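Local coordinates for C381 turret protein (Sulfolobus turreted icosahedral virus, PDB 4IND) that forms the turrets of an archaeal icosahedral virus, assembling as a five-chain complex of subunits built from three jelly-roll domains, at residues 296-304 and 338-349; 310-321 and 348-359. All coordinates share one frame; numbering follows the deposited sequence.

Contacts 1 and 2 lie in the two facing sheets of the C-terminal jelly roll, their centres 12 Å apart. Strand 295-305 runs on into strand 311-319, and their partners also follow one another, because the chain turns a corner at Glu348 and passes from the sheet of contact 1 to that of contact 2. Side chains meet between the sheets: Trp344 CH2 lies 3.8 Å from Leu316 CD2, and Leu299 touches Ile352. Glu348 and Ile349 belong to both contacts. A dihydrogenphosphate sits at the corner, 2.8 Å from His296 NE2 to its O1, with the side chain of Glu348 about 4 Å away.

Contact 1 of 2, residues 296-304 and 338-349; sequences HLRLKYASV and SSTPPSWDIREI. With 2HP (dihydrogenphosphate ion), chain B.
Asp345 is held by two basic side chains of the strand opposite, Arg298 and Lys300, coming from different directions. Arg298, extended with CG anti to its backbone N (chi1 -178°), grips the carboxylate side-on: NE reaches OD1, and NH2 lies 2.7 Å from Asp345 OD2, the two groups nearly coplanar, 28° apart. Lys300 folds its chain round to put NZ 3.2 Å from Asp345 OD1, above the carboxylate plane, so OD1 accepts twice. The three charges form a salt-bridge network. CD of Arg347 lies over one guanidinium face of Arg298, while its own guanidinium pairs with Glu264 of a neighbouring subunit.

On the buried face, Leu299 is the hub. Its CG touches Ile349 CD1, and its CB meets Ile346 CB and lies 3.8 Å from Trp344 CZ3, oblique to the ring. That indole is sandwiched within its own segment, Thr340 CG2 over the centre of one face and Ile346 CG1 toward the rim of the other; NE1 bonds to the carbonyl of Val330.

The backbones pair antiparallel at Leu297–Ile349 and Leu299–Ile346, with a one-residue bulge between them. Before Asp345, the loop leaves the strand after Thr340, makes a type I turn from Pro341 to Trp344 and comes back at Asp345. Thr340 OG1 takes the N-H of Ala302 at 3.0 Å. A water completes the join, accepting from Thr340 OG1 at 2.6 Å and donating to the carbonyls of Lys300 and Pro341.

At the other end, His296 NE2 points a nearly straight bond (164°) at O1 of the dihydrogenphosphate, in the plane of the ring, while Gly378 O holds ND1. The start of strand 295-305 and the corner at Glu348 thus line a dihydrogenphosphate pocket together with Lys231 of the preceding domain.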
# COMPACT_ATOMS: atom_id res chain seq x y z
N HIS A 296 -10.96 21.92 1.57
CA HIS A 296 -10.13 22.79 0.73
C HIS A 296 -10.66 22.78 -0.70
O HIS A 296 -11.69 22.17 -0.98
CB HIS A 296 -8.65 22.39 0.80
CG HIS A 296 -8.36 21.02 0.31
ND1 HIS A 296 -8.50 19.89 1.10
CD2 HIS A 296 -7.90 20.57 -0.88
CE1 HIS A 296 -8.16 18.82 0.41
NE2 HIS A 296 -7.78 19.21 -0.80
N LEU A 297 -9.95 23.47 -1.60
CA LEU A 297 -10.43 23.65 -2.96
C LEU A 297 -9.47 23.11 -4.01
O LEU A 297 -8.29 22.89 -3.75
CB LEU A 297 -10.65 25.15 -3.24
CG LEU A 297 -11.51 25.87 -2.20
CD1 LEU A 297 -11.45 27.38 -2.38
CD2 LEU A 297 -12.94 25.38 -2.31
N ARG A 298 -10.00 22.91 -5.21
CA ARG A 298 -9.19 22.60 -6.37
C ARG A 298 -9.82 23.32 -7.56
O ARG A 298 -11.00 23.14 -7.84
CB ARG A 298 -9.17 21.09 -6.60
CG ARG A 298 -8.31 20.67 -7.76
CD ARG A 298 -8.14 19.18 -7.80
NE ARG A 298 -7.12 18.82 -8.77
CZ ARG A 298 -6.64 17.60 -8.92
NH1 ARG A 298 -7.08 16.61 -8.16
NH2 ARG A 298 -5.70 17.36 -9.83
N LEU A 299 -9.05 24.16 -8.25
CA LEU A 299 -9.61 24.96 -9.35
C LEU A 299 -9.32 24.25 -10.65
O LEU A 299 -8.19 23.83 -10.88
CB LEU A 299 -8.99 26.35 -9.40
CG LEU A 299 -8.93 27.15 -8.10
CD1 LEU A 299 -8.47 28.58 -8.39
CD2 LEU A 299 -10.27 27.15 -7.41
N LYS A 300 -10.34 24.14 -11.51
CA LYS A 300 -10.19 23.38 -12.74
C LYS A 300 -10.20 24.28 -13.98
O LYS A 300 -9.56 23.98 -14.98
CB LYS A 300 -11.31 22.34 -12.85
CG LYS A 300 -11.44 21.43 -11.65
CD LYS A 300 -10.15 20.68 -11.40
CE LYS A 300 -9.90 19.62 -12.46
NZ LYS A 300 -8.76 18.72 -12.09
N TYR A 301 -10.94 25.37 -13.91
CA TYR A 301 -11.16 26.23 -15.08
C TYR A 301 -11.63 27.60 -14.65
O TYR A 301 -12.43 27.74 -13.72
CB TYR A 301 -12.21 25.60 -15.98
CG TYR A 301 -12.56 26.44 -17.20
CD1 TYR A 301 -11.75 26.44 -18.32
CD2 TYR A 301 -13.73 27.19 -17.24
CE1 TYR A 301 -12.07 27.20 -19.46
CE2 TYR A 301 -14.07 27.96 -18.35
CZ TYR A 301 -13.24 27.96 -19.46
OH TYR A 301 -13.57 28.71 -20.58
N ALA A 302 -11.15 28.63 -15.34
CA ALA A 302 -11.60 29.99 -15.09
C ALA A 302 -11.63 30.80 -16.37
O ALA A 302 -10.81 30.61 -17.27
CB ALA A 302 -10.73 30.69 -14.04
N SER A 303 -12.59 31.71 -16.45
CA SER A 303 -12.74 32.55 -17.63
C SER A 303 -13.31 33.90 -17.21
O SER A 303 -14.07 33.99 -16.24
CB SER A 303 -13.68 31.88 -18.62
OG SER A 303 -13.71 32.58 -19.84
N VAL A 304 -12.93 34.94 -17.92
CA VAL A 304 -13.48 36.27 -17.65
C VAL A 304 -14.04 36.85 -18.93
O VAL A 304 -13.38 36.83 -19.97
CB VAL A 304 -12.42 37.23 -17.07
CG1 VAL A 304 -12.99 38.63 -16.90
CG2 VAL A 304 -11.91 36.70 -15.72
N SER A 338 -8.19 35.36 -21.86
CA SER A 338 -9.47 35.41 -21.14
C SER A 338 -9.92 34.09 -20.52
O SER A 338 -10.87 34.07 -19.73
CB SER A 338 -10.55 35.94 -22.08
OG SER A 338 -10.67 35.10 -23.21
N SER A 339 -9.26 32.99 -20.86
CA SER A 339 -9.60 31.73 -20.20
C SER A 339 -8.37 30.85 -19.94
O SER A 339 -7.35 30.97 -20.62
CB SER A 339 -10.68 30.99 -20.99
OG SER A 339 -10.19 30.56 -22.23
N THR A 340 -8.48 29.99 -18.94
CA THR A 340 -7.36 29.15 -18.53
C THR A 340 -7.18 27.98 -19.49
O THR A 340 -8.15 27.46 -20.03
CB THR A 340 -7.56 28.64 -17.11
OG1 THR A 340 -8.80 27.93 -17.05
CG2 THR A 340 -7.59 29.80 -16.12
N PRO A 341 -5.92 27.54 -19.68
CA PRO A 341 -5.61 26.42 -20.59
C PRO A 341 -5.97 25.06 -20.01
O PRO A 341 -6.20 24.92 -18.81
CB PRO A 341 -4.10 26.55 -20.79
CG PRO A 341 -3.61 27.19 -19.53
CD PRO A 341 -4.71 28.12 -19.07
N PRO A 342 -6.03 24.04 -20.87
CA PRO A 342 -6.41 22.69 -20.43
C PRO A 342 -5.58 22.14 -19.26
O PRO A 342 -6.14 21.42 -18.42
CB PRO A 342 -6.17 21.84 -21.69
CG PRO A 342 -6.40 22.81 -22.83
CD PRO A 342 -5.81 24.11 -22.33
N SER A 343 -4.30 22.47 -19.19
CA SER A 343 -3.43 21.89 -18.14
C SER A 343 -3.52 22.64 -16.80
O SER A 343 -2.90 22.24 -15.82
CB SER A 343 -2.00 21.86 -18.62
OG SER A 343 -1.52 23.17 -18.80
N TRP A 344 -4.27 23.73 -16.77
CA TRP A 344 -4.37 24.56 -15.58
C TRP A 344 -5.20 23.86 -14.55
O TRP A 344 -6.35 23.49 -14.80
CB TRP A 344 -5.04 25.88 -15.95
CG TRP A 344 -5.00 26.98 -14.92
CD1 TRP A 344 -3.97 27.85 -14.68
CD2 TRP A 344 -6.08 27.39 -14.07
NE1 TRP A 344 -4.33 28.75 -13.71
CE2 TRP A 344 -5.64 28.51 -13.33
CE3 TRP A 344 -7.38 26.92 -13.85
CZ2 TRP A 344 -6.43 29.15 -12.38
CZ3 TRP A 344 -8.19 27.56 -12.93
CH2 TRP A 344 -7.71 28.66 -12.20
N ASP A 345 -4.62 23.68 -13.37
CA ASP A 345 -5.22 22.91 -12.30
C ASP A 345 -4.55 23.41 -11.02
O ASP A 345 -3.33 23.29 -10.86
CB ASP A 345 -4.92 21.42 -12.54
CG ASP A 345 -5.44 20.52 -11.44
OD1 ASP A 345 -6.56 20.76 -10.95
OD2 ASP A 345 -4.72 19.57 -11.06
N ILE A 346 -5.33 24.03 -10.13
CA ILE A 346 -4.76 24.61 -8.92
C ILE A 346 -5.18 23.79 -7.72
O ILE A 346 -6.37 23.77 -7.37
CB ILE A 346 -5.21 26.07 -8.72
CG1 ILE A 346 -5.04 26.87 -10.00
CG2 ILE A 346 -4.43 26.72 -7.56
CD1 ILE A 346 -3.60 26.96 -10.51
N ARG A 347 -4.22 23.13 -7.08
CA ARG A 347 -4.53 22.28 -5.94
C ARG A 347 -4.06 22.88 -4.63
O ARG A 347 -3.29 23.85 -4.61
CB ARG A 347 -3.89 20.90 -6.11
CG ARG A 347 -3.62 20.53 -7.55
CD ARG A 347 -3.66 19.03 -7.75
NE ARG A 347 -2.86 18.29 -6.78
CZ ARG A 347 -1.57 18.01 -6.93
NH1 ARG A 347 -0.91 18.44 -8.00
NH2 ARG A 347 -0.94 17.33 -5.99
N GLU A 348 -4.55 22.30 -3.54
CA GLU A 348 -4.10 22.64 -2.18
C GLU A 348 -4.19 24.13 -1.88
O GLU A 348 -3.24 24.74 -1.41
CB GLU A 348 -2.70 22.11 -1.92
CG GLU A 348 -2.67 20.61 -1.71
CD GLU A 348 -1.50 20.16 -0.88
OE1 GLU A 348 -1.50 20.47 0.34
OE2 GLU A 348 -0.59 19.51 -1.45
N ILE A 349 -5.35 24.72 -2.14
CA ILE A 349 -5.63 26.09 -1.73
C ILE A 349 -6.95 26.07 -0.97
O ILE A 349 -7.70 25.09 -1.06
CB ILE A 349 -5.78 26.99 -2.96
CG1 ILE A 349 -6.77 26.35 -3.93
CG2 ILE A 349 -4.43 27.16 -3.64
CD1 ILE A 349 -7.38 27.29 -4.91
P 2HP B . -6.21 16.83 -2.42
O1 2HP B . -7.33 17.57 -3.08
O2 2HP B . -6.74 16.58 -1.03
O3 2HP B . -4.92 17.74 -2.40
O4 2HP B . -5.94 15.46 -3.10
O HOH W 1 -8.47 25.32 -17.32

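Contact 2 of 2, residues 310-321 and 348-359; sequences AVTQCQLQATNL and EINSIQLVANGG
Gln317 and Gln353 face each other on the outer side of an antiparallel pair and join their amides. From CB, 3.9 Å from the carbonyl O of Gln353 and 4.0 Å from its CG, the Gln317 chain runs out extended. CD then comes to 3.6 Å from Val355 CG2, and at the tip OE1 accepts from Gln353 NE2 at 2.9 Å while lying 3.2 Å from Val355 CG2. The two amide planes are only 12° apart, and the donor lies in the plane of the accepting carbonyl. Gln317 NE2 turns to Thr329 OG1 on the next strand, so both ends of the amide are used and its flip is fixed. Gln353 reaches across because its CG sits between backbone N and carbonyl carbon (chi1 66°).

The inward side is apolar. Leu316 CD1 rests 3.6 Å from Ile352 CG2, and Ala318 is the non-hydrogen-bonded partner of Ile352.

Classic bulges interrupt the pairing near both ends. Asn357 O takes N-H groups from Thr312 and Gln313, which arrive from the same face of its plane; Thr319 O takes those of Asn350 and Ser351. From within this second bulge, Asn350 OD1 receives the N-H of Leu321 at 2.9 Å. The chemistry thus divides by face: polar amides tie neighbouring strands together outside, while aliphatic groups seal the inside against the opposing sheet.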
# COMPACT_ATOMS: atom_id res chain seq x y z
N ALA A 310 -10.00 48.99 -21.40
CA ALA A 310 -10.27 49.79 -20.21
C ALA A 310 -9.92 49.05 -18.92
O ALA A 310 -9.90 49.65 -17.85
CB ALA A 310 -11.72 50.25 -20.18
N VAL A 311 -9.67 47.74 -19.02
CA VAL A 311 -9.26 46.94 -17.87
C VAL A 311 -7.75 46.78 -17.86
O VAL A 311 -7.17 46.25 -18.82
CB VAL A 311 -9.92 45.54 -17.89
CG1 VAL A 311 -9.60 44.76 -16.60
CG2 VAL A 311 -11.42 45.66 -18.08
N THR A 312 -7.11 47.23 -16.79
CA THR A 312 -5.65 47.23 -16.70
C THR A 312 -5.10 46.09 -15.85
O THR A 312 -3.93 45.73 -15.95
CB THR A 312 -5.15 48.55 -16.09
OG1 THR A 312 -5.72 48.71 -14.78
CG2 THR A 312 -5.56 49.72 -16.96
N GLN A 313 -5.96 45.54 -14.99
CA GLN A 313 -5.55 44.43 -14.15
C GLN A 313 -6.70 43.47 -13.94
O GLN A 313 -7.82 43.88 -13.67
CB GLN A 313 -5.03 44.91 -12.80
CG GLN A 313 -4.65 43.77 -11.85
CD GLN A 313 -4.22 44.25 -10.47
OE1 GLN A 313 -4.61 45.33 -10.02
NE2 GLN A 313 -3.40 43.44 -9.79
N CYS A 314 -6.41 42.19 -14.06
CA CYS A 314 -7.41 41.17 -13.82
C CYS A 314 -6.67 39.88 -13.51
O CYS A 314 -6.33 39.13 -14.43
CB CYS A 314 -8.33 41.03 -15.03
SG CYS A 314 -9.75 39.95 -14.74
N GLN A 315 -6.38 39.67 -12.23
CA GLN A 315 -5.63 38.50 -11.78
C GLN A 315 -6.44 37.67 -10.81
O GLN A 315 -6.97 38.19 -9.82
CB GLN A 315 -4.32 38.92 -11.13
CG GLN A 315 -3.38 39.64 -12.07
CD GLN A 315 -2.18 40.21 -11.36
OE1 GLN A 315 -2.26 40.62 -10.20
NE2 GLN A 315 -1.05 40.25 -12.05
N LEU A 316 -6.54 36.37 -11.08
CA LEU A 316 -7.09 35.43 -10.13
C LEU A 316 -5.95 35.01 -9.19
O LEU A 316 -4.85 34.66 -9.66
CB LEU A 316 -7.65 34.21 -10.86
CG LEU A 316 -8.49 33.25 -10.02
CD1 LEU A 316 -9.70 33.98 -9.45
CD2 LEU A 316 -8.90 32.04 -10.83
N GLN A 317 -6.21 35.06 -7.89
CA GLN A 317 -5.20 34.70 -6.90
C GLN A 317 -5.74 33.68 -5.91
O GLN A 317 -6.94 33.65 -5.63
CB GLN A 317 -4.72 35.94 -6.15
CG GLN A 317 -4.36 37.10 -7.04
CD GLN A 317 -3.71 38.22 -6.29
OE1 GLN A 317 -4.13 38.59 -5.19
NE2 GLN A 317 -2.66 38.78 -6.86
N ALA A 318 -4.85 32.86 -5.37
CA ALA A 318 -5.26 31.80 -4.47
C ALA A 318 -4.17 31.58 -3.45
O ALA A 318 -3.04 31.99 -3.66
CB ALA A 318 -5.51 30.52 -5.24
N THR A 319 -4.54 30.95 -2.33
CA THR A 319 -3.53 30.53 -1.36
C THR A 319 -4.08 29.49 -0.41
O THR A 319 -5.29 29.29 -0.30
CB THR A 319 -3.00 31.72 -0.53
OG1 THR A 319 -1.85 31.29 0.22
CG2 THR A 319 -4.07 32.22 0.43
N ASN A 320 -3.15 28.82 0.27
CA ASN A 320 -3.48 28.07 1.47
C ASN A 320 -3.25 29.00 2.66
O ASN A 320 -2.11 29.19 3.11
CB ASN A 320 -2.60 26.82 1.58
CG ASN A 320 -2.70 26.18 2.95
OD1 ASN A 320 -3.54 26.58 3.77
ND2 ASN A 320 -1.86 25.18 3.21
N LEU A 321 -4.33 29.60 3.16
CA LEU A 321 -4.23 30.59 4.23
C LEU A 321 -3.62 30.05 5.52
O LEU A 321 -3.17 30.82 6.36
CB LEU A 321 -5.60 31.19 4.53
CG LEU A 321 -6.16 32.14 3.48
CD1 LEU A 321 -7.59 32.53 3.81
CD2 LEU A 321 -5.28 33.39 3.39
N GLU A 348 -4.55 22.30 -3.54
CA GLU A 348 -4.10 22.64 -2.18
C GLU A 348 -4.19 24.13 -1.88
O GLU A 348 -3.24 24.74 -1.41
CB GLU A 348 -2.70 22.11 -1.92
CG GLU A 348 -2.67 20.61 -1.71
CD GLU A 348 -1.50 20.16 -0.88
OE1 GLU A 348 -1.50 20.47 0.34
OE2 GLU A 348 -0.59 19.51 -1.45
N ILE A 349 -5.35 24.72 -2.14
CA ILE A 349 -5.63 26.09 -1.73
C ILE A 349 -6.95 26.07 -0.97
O ILE A 349 -7.70 25.09 -1.06
CB ILE A 349 -5.78 26.99 -2.96
CG1 ILE A 349 -6.77 26.35 -3.93
CG2 ILE A 349 -4.43 27.16 -3.64
CD1 ILE A 349 -7.38 27.29 -4.91
N ASN A 350 -7.26 27.14 -0.25
CA ASN A 350 -8.54 27.19 0.46
C ASN A 350 -9.15 28.58 0.41
O ASN A 350 -10.16 28.85 1.06
CB ASN A 350 -8.41 26.69 1.91
CG ASN A 350 -7.33 27.41 2.69
OD1 ASN A 350 -6.93 28.51 2.33
ND2 ASN A 350 -6.84 26.77 3.76
N SER A 351 -8.52 29.47 -0.35
CA SER A 351 -9.07 30.81 -0.53
C SER A 351 -8.71 31.36 -1.90
O SER A 351 -7.56 31.24 -2.34
CB SER A 351 -8.59 31.74 0.57
OG SER A 351 -9.22 33.00 0.47
N ILE A 352 -9.70 31.95 -2.57
CA ILE A 352 -9.57 32.50 -3.92
C ILE A 352 -10.08 33.93 -3.95
O ILE A 352 -11.14 34.22 -3.40
CB ILE A 352 -10.45 31.74 -4.92
CG1 ILE A 352 -10.22 30.24 -4.80
CG2 ILE A 352 -10.19 32.22 -6.34
CD1 ILE A 352 -8.82 29.84 -5.14
N GLN A 353 -9.34 34.83 -4.60
CA GLN A 353 -9.81 36.19 -4.80
C GLN A 353 -9.46 36.69 -6.20
O GLN A 353 -8.55 36.18 -6.86
CB GLN A 353 -9.24 37.14 -3.73
CG GLN A 353 -7.73 37.33 -3.83
CD GLN A 353 -7.16 38.17 -2.70
OE1 GLN A 353 -7.77 38.29 -1.63
NE2 GLN A 353 -5.99 38.76 -2.93
N LEU A 354 -10.23 37.67 -6.68
CA LEU A 354 -9.94 38.32 -7.95
C LEU A 354 -9.50 39.75 -7.67
O LEU A 354 -10.19 40.51 -6.97
CB LEU A 354 -11.18 38.35 -8.83
CG LEU A 354 -10.98 38.92 -10.24
CD1 LEU A 354 -10.15 37.97 -11.08
CD2 LEU A 354 -12.32 39.18 -10.90
N VAL A 355 -8.34 40.11 -8.21
CA VAL A 355 -7.85 41.46 -8.06
C VAL A 355 -7.92 42.11 -9.43
O VAL A 355 -7.38 41.59 -10.39
CB VAL A 355 -6.40 41.49 -7.52
CG1 VAL A 355 -5.92 42.92 -7.37
CG2 VAL A 355 -6.32 40.76 -6.19
N ALA A 356 -8.62 43.23 -9.52
CA ALA A 356 -8.86 43.84 -10.81
C ALA A 356 -8.81 45.35 -10.70
O ALA A 356 -9.00 45.91 -9.62
CB ALA A 356 -10.21 43.40 -11.37
N ASN A 357 -8.54 46.00 -11.82
CA ASN A 357 -8.49 47.45 -11.87
C ASN A 357 -8.81 47.92 -13.28
O ASN A 357 -8.58 47.19 -14.25
CB ASN A 357 -7.12 47.96 -11.42
CG ASN A 357 -7.14 49.43 -11.06
OD1 ASN A 357 -8.16 50.12 -11.20
ND2 ASN A 357 -6.01 49.94 -10.58
N GLY A 358 -9.34 49.13 -13.39
CA GLY A 358 -9.73 49.66 -14.68
C GLY A 358 -10.98 50.52 -14.60
O GLY A 358 -11.47 50.81 -13.51
N GLY A 359 -11.49 50.92 -15.75
CA GLY A 359 -12.65 51.80 -15.80
C GLY A 359 -12.29 53.18 -15.29
O GLY A 359 -11.13 53.45 -15.00